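Local coordinates for CRISPR-associated endonuclease Cas9 (Campylobacter jejuni subsp. jejuni serotype O:2, PDB 5X2H), which is an RNA-guided endonuclease of bacterial adaptive immunity that uses crRNA and tracrRNA to find and cleave DNA of mobile genetic elements, at residues Thr411-Met414 / Leu415-Lys418; Ala762-Ser765 / Ser766-Ser769. All blocks are in the same frame, centred on the assembly; numbering follows the deposited sequence.

Overall arrangement
Both contacts are local turns within a single chain, and they share no helix, sheet or domain. Contact 1 (411-418) ends helix 404-415 and leads to helix 420-427 in a largely helical part of the protein, probably the recognition lobe. Contact 2 (762-769) comes later in the chain, in the PI-CTD region, and joins strands 756-764 and 769-773 of a six-stranded antiparallel sheet. Their centres lie about 74 Å apart, on opposite sides of the chain's centre, with nearest atoms about 61 Å from each other. Contact 1 shapes a helical corner about 7 Å from the nearest nucleic acid atom, whereas contact 2 touches both DNA strands directly.

Contact 1. Residues Thr411-Met414 / Leu415-Lys418; sequences TPLM and LEGK
A Schellman-type C-cap closes helix 404-415, with Leu413 and Met414 in its last turn meeting Gly417 and Lys418 as the chain turns away. Gly417 N bonds to Met414 O at 2.9 Å, while the longer Lys418 N to Leu413 O bond is weak at 3.4 Å. Gly417 has the left-handed backbone (phi 92°) of the residue after the C-cap, the position glycine commonly fills in a Schellman motif. Leu415 N still makes the helical bond to Thr411 O at 2.8 Å. The apolar part of the cap pairs Leu413 CB with Lys418 CD at 4.2 Å, the lysine running extended past the last turn. Glu416 lies alongside Leu413, pointing the same way, because its CG sits opposite the carbonyl carbon (chi1 -54°) and the chain is straight beyond; OE1 comes 4.0 Å from Leu413 CD2. That carboxylate oxygen forms a salt bridge with Lys418 NZ, its hydrogen bond weak at 3.4 Å, and the ammonium has a second partner in Glu426. Met414 CA makes a CH...O contact of 3.3 Å with Lys418 O, whose carbonyl also meets the methionine CG. Met414 and Thr411 pack against helix 266-288, on Phe271 and on Leu267, Met270 and Leu274 respectively, while Leu413 lies on Ala423, Glu426 and Leu427, joining the corner to helix 266-288 and to helix 420-427, the next in the chain.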
# COMPACT_ATOMS: atom_id res chain seq x y z
N THR A 411 -31.39 -18.19 -10.94
CA THR A 411 -31.75 -17.87 -12.32
C THR A 411 -32.89 -18.71 -12.88
O THR A 411 -33.74 -18.14 -13.58
CB THR A 411 -30.51 -18.00 -13.21
OG1 THR A 411 -29.38 -17.41 -12.55
CG2 THR A 411 -30.73 -17.29 -14.53
N PRO A 412 -32.99 -20.03 -12.63
CA PRO A 412 -34.15 -20.76 -13.16
C PRO A 412 -35.48 -20.25 -12.64
O PRO A 412 -36.46 -20.22 -13.39
CB PRO A 412 -33.89 -22.21 -12.71
CG PRO A 412 -32.42 -22.29 -12.56
CD PRO A 412 -32.00 -20.95 -12.04
N LEU A 413 -35.54 -19.84 -11.37
CA LEU A 413 -36.79 -19.31 -10.83
C LEU A 413 -37.10 -17.93 -11.40
O LEU A 413 -38.26 -17.62 -11.67
CB LEU A 413 -36.73 -19.26 -9.31
CG LEU A 413 -36.49 -20.58 -8.58
CD1 LEU A 413 -36.64 -20.38 -7.08
CD2 LEU A 413 -37.44 -21.65 -9.08
N MET A 414 -36.07 -17.10 -11.60
CA MET A 414 -36.28 -15.80 -12.22
C MET A 414 -36.66 -15.94 -13.69
O MET A 414 -37.36 -15.08 -14.23
CB MET A 414 -35.04 -14.93 -12.06
CG MET A 414 -34.66 -14.64 -10.61
SD MET A 414 -33.27 -13.50 -10.44
CE MET A 414 -33.99 -11.98 -11.04
N LEU A 415 -36.21 -17.01 -14.34
CA LEU A 415 -36.66 -17.29 -15.70
C LEU A 415 -38.17 -17.47 -15.76
O LEU A 415 -38.80 -17.10 -16.76
CB LEU A 415 -35.96 -18.54 -16.24
CG LEU A 415 -34.93 -18.32 -17.36
CD1 LEU A 415 -33.83 -19.36 -17.26
CD2 LEU A 415 -35.61 -18.38 -18.72
N GLU A 416 -38.77 -18.01 -14.70
CA GLU A 416 -40.21 -18.14 -14.59
C GLU A 416 -40.90 -16.82 -14.23
O GLU A 416 -42.10 -16.82 -13.97
CB GLU A 416 -40.57 -19.21 -13.56
CG GLU A 416 -39.90 -20.55 -13.81
CD GLU A 416 -39.94 -21.46 -12.60
OE1 GLU A 416 -40.48 -21.05 -11.55
OE2 GLU A 416 -39.43 -22.60 -12.69
N GLY A 417 -40.15 -15.72 -14.20
CA GLY A 417 -40.72 -14.42 -13.91
C GLY A 417 -40.70 -14.01 -12.45
O GLY A 417 -41.33 -13.01 -12.10
N LYS A 418 -40.00 -14.75 -11.60
CA LYS A 418 -39.97 -14.45 -10.17
C LYS A 418 -38.85 -13.46 -9.86
O LYS A 418 -37.77 -13.50 -10.45
CB LYS A 418 -39.79 -15.73 -9.36
CG LYS A 418 -41.02 -16.62 -9.36
CD LYS A 418 -40.74 -18.01 -8.82
CE LYS A 418 -42.01 -18.84 -8.79
NZ LYS A 418 -41.75 -20.27 -8.48

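Contact 2. Residues Ala762-Ser765 / Ser766-Ser769; sequences AFTS and STVS. With nucleotides of chain D; nucleotides of chain C.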
# COMPACT_ATOMS: atom_id res chain seq x y z
N ALA A 762 13.04 10.10 21.15
CA ALA A 762 14.21 9.93 20.31
C ALA A 762 15.46 10.03 21.18
O ALA A 762 15.46 10.63 22.25
CB ALA A 762 14.27 10.97 19.19
N PHE A 763 16.53 9.42 20.68
CA PHE A 763 17.86 9.55 21.23
C PHE A 763 18.72 10.25 20.18
O PHE A 763 18.81 9.79 19.04
CB PHE A 763 18.45 8.19 21.60
CG PHE A 763 19.93 8.20 21.82
CD1 PHE A 763 20.48 8.82 22.93
CD2 PHE A 763 20.79 7.58 20.91
CE1 PHE A 763 21.85 8.84 23.14
CE2 PHE A 763 22.16 7.59 21.12
CZ PHE A 763 22.69 8.22 22.23
N THR A 764 19.31 11.39 20.56
CA THR A 764 20.11 12.19 19.63
C THR A 764 21.57 11.82 19.83
O THR A 764 22.17 12.13 20.87
CB THR A 764 19.86 13.67 19.86
OG1 THR A 764 18.45 13.94 19.76
CG2 THR A 764 20.58 14.50 18.80
N SER A 765 22.16 11.16 18.82
CA SER A 765 23.50 10.61 18.98
C SER A 765 24.57 11.69 19.03
O SER A 765 25.59 11.52 19.70
CB SER A 765 23.80 9.62 17.85
OG SER A 765 23.81 10.28 16.60
N SER A 766 24.35 12.81 18.34
CA SER A 766 25.36 13.87 18.36
C SER A 766 25.50 14.50 19.74
O SER A 766 26.61 14.86 20.14
CB SER A 766 25.04 14.93 17.31
OG SER A 766 23.76 15.49 17.53
N THR A 767 24.40 14.62 20.49
CA THR A 767 24.45 15.22 21.82
C THR A 767 24.18 14.24 22.95
O THR A 767 24.08 14.67 24.10
CB THR A 767 23.45 16.39 21.91
OG1 THR A 767 22.13 15.94 21.61
CG2 THR A 767 23.85 17.51 20.96
N VAL A 768 24.06 12.94 22.65
CA VAL A 768 23.87 11.89 23.65
C VAL A 768 22.74 12.29 24.59
O VAL A 768 22.88 12.24 25.82
CB VAL A 768 25.17 11.61 24.42
CG1 VAL A 768 25.11 10.26 25.13
CG2 VAL A 768 26.37 11.66 23.48
N SER A 769 21.61 12.71 24.02
CA SER A 769 20.52 13.28 24.80
C SER A 769 19.19 12.71 24.34
O SER A 769 19.10 12.05 23.30
CB SER A 769 20.50 14.81 24.70
OG SER A 769 20.37 15.21 23.34
P DA D 4 21.89 9.30 12.86
OP1 DA D 4 22.80 8.51 11.99
OP2 DA D 4 21.66 8.91 14.28
O5' DA D 4 22.38 10.81 12.89
C5' DA D 4 22.58 11.52 11.69
C4' DA D 4 23.01 12.94 12.01
O4' DA D 4 21.84 13.76 12.28
C3' DA D 4 23.90 13.06 13.26
O3' DA D 4 24.87 14.06 13.06
C2' DA D 4 22.90 13.51 14.31
C1' DA D 4 22.09 14.46 13.47
N9 DA D 4 20.84 14.91 14.08
C8 DA D 4 20.10 14.27 15.04
N7 DA D 4 19.05 14.95 15.43
C5 DA D 4 19.11 16.12 14.69
C6 DA D 4 18.29 17.26 14.64
N6 DA D 4 17.19 17.41 15.38
N1 DA D 4 18.64 18.25 13.78
C2 DA D 4 19.74 18.10 13.05
N3 DA D 4 20.60 17.08 13.01
C4 DA D 4 20.22 16.11 13.86
P DA D 5 26.38 13.69 12.68
OP1 DA D 5 26.35 12.68 11.60
OP2 DA D 5 27.12 13.40 13.93
O5' DA D 5 26.94 15.05 12.07
C5' DA D 5 26.40 15.52 10.84
C4' DA D 5 26.02 16.99 10.95
O4' DA D 5 24.83 17.12 11.76
C3' DA D 5 27.08 17.89 11.57
O3' DA D 5 27.39 18.94 10.68
C2' DA D 5 26.43 18.41 12.86
C1' DA D 5 24.94 18.28 12.55
N9 DA D 5 24.11 18.09 13.74
C8 DA D 5 24.17 17.06 14.63
N7 DA D 5 23.28 17.14 15.59
C5 DA D 5 22.58 18.30 15.31
C6 DA D 5 21.51 18.95 15.95
N6 DA D 5 20.94 18.48 17.07
N1 DA D 5 21.05 20.09 15.41
C2 DA D 5 21.63 20.56 14.30
N3 DA D 5 22.64 20.04 13.60
C4 DA D 5 23.08 18.90 14.16
P DT C 2 20.77 18.97 30.94
OP1 DT C 2 19.94 19.54 32.03
OP2 DT C 2 20.41 17.66 30.35
O5' DT C 2 20.84 20.04 29.76
C5' DT C 2 19.67 20.37 29.03
C4' DT C 2 19.74 21.81 28.56
O4' DT C 2 20.97 22.02 27.83
C3' DT C 2 18.63 22.23 27.62
O3' DT C 2 18.39 23.61 27.76
C2' DT C 2 19.23 21.90 26.26
C1' DT C 2 20.69 22.30 26.47
N1 DT C 2 21.65 21.54 25.63
C2 DT C 2 22.18 22.13 24.51
O2 DT C 2 21.90 23.26 24.14
N3 DT C 2 23.07 21.35 23.81
C4 DT C 2 23.47 20.07 24.13
O4 DT C 2 24.27 19.45 23.44
C5 DT C 2 22.88 19.51 25.32
C7 DT C 2 23.23 18.12 25.76
C6 DT C 2 22.01 20.26 26.01
O HOH W 1 17.87 15.07 22.10
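Thr764 and Thr767 lie side by side, pointing the same way, across the hairpin turn between strands 756-764 and 769-773, with Thr764 CG2 3.5 Å from Thr767 OG1. Beside them Ser769 faces Thr764 in an antiparallel hydrogen-bonded pair: Thr764 N gives a nearly straight bond (172°) of 2.8 Å to Ser769 O, and Ser769 N returns to Thr764 O. Val768 also faces Thr764, in a left-handed backbone conformation (phi 49°), which makes the junction a G1 beta bulge. On the flank shared by the hydroxyls, Thr767 OG1 and Ser769 OG are hydrogen-bonded at 2.6 Å, and a water links Ser769 OG to Thr764 OG1. Phe763 lies on the opposite flank, its ring leaning against Val768, CE1 4.1 Å from Val768 CG1, and beds on Ala697 and Pro699 of strand 695-700. The tip of the turn meets DNA. Ser766 OG, placed between its own backbone N and carbonyl carbon (chi1 58°), donates a hydrogen bond of 2.6 Å to N7 of DA5 of chain D. Thr764 CG2 approaches N7 of DA4 of chain D at 3.7 Å, and Thr767 CG2 packs at 3.2 Å against O4 of DT2 of chain C. N7 and O4 both lie on the major-groove edges of their bases, so the turn lies in the major groove, consistent with reading of the PAM. Since N7 is common to both purines, the serine bond alone would specify a purine, not adenine.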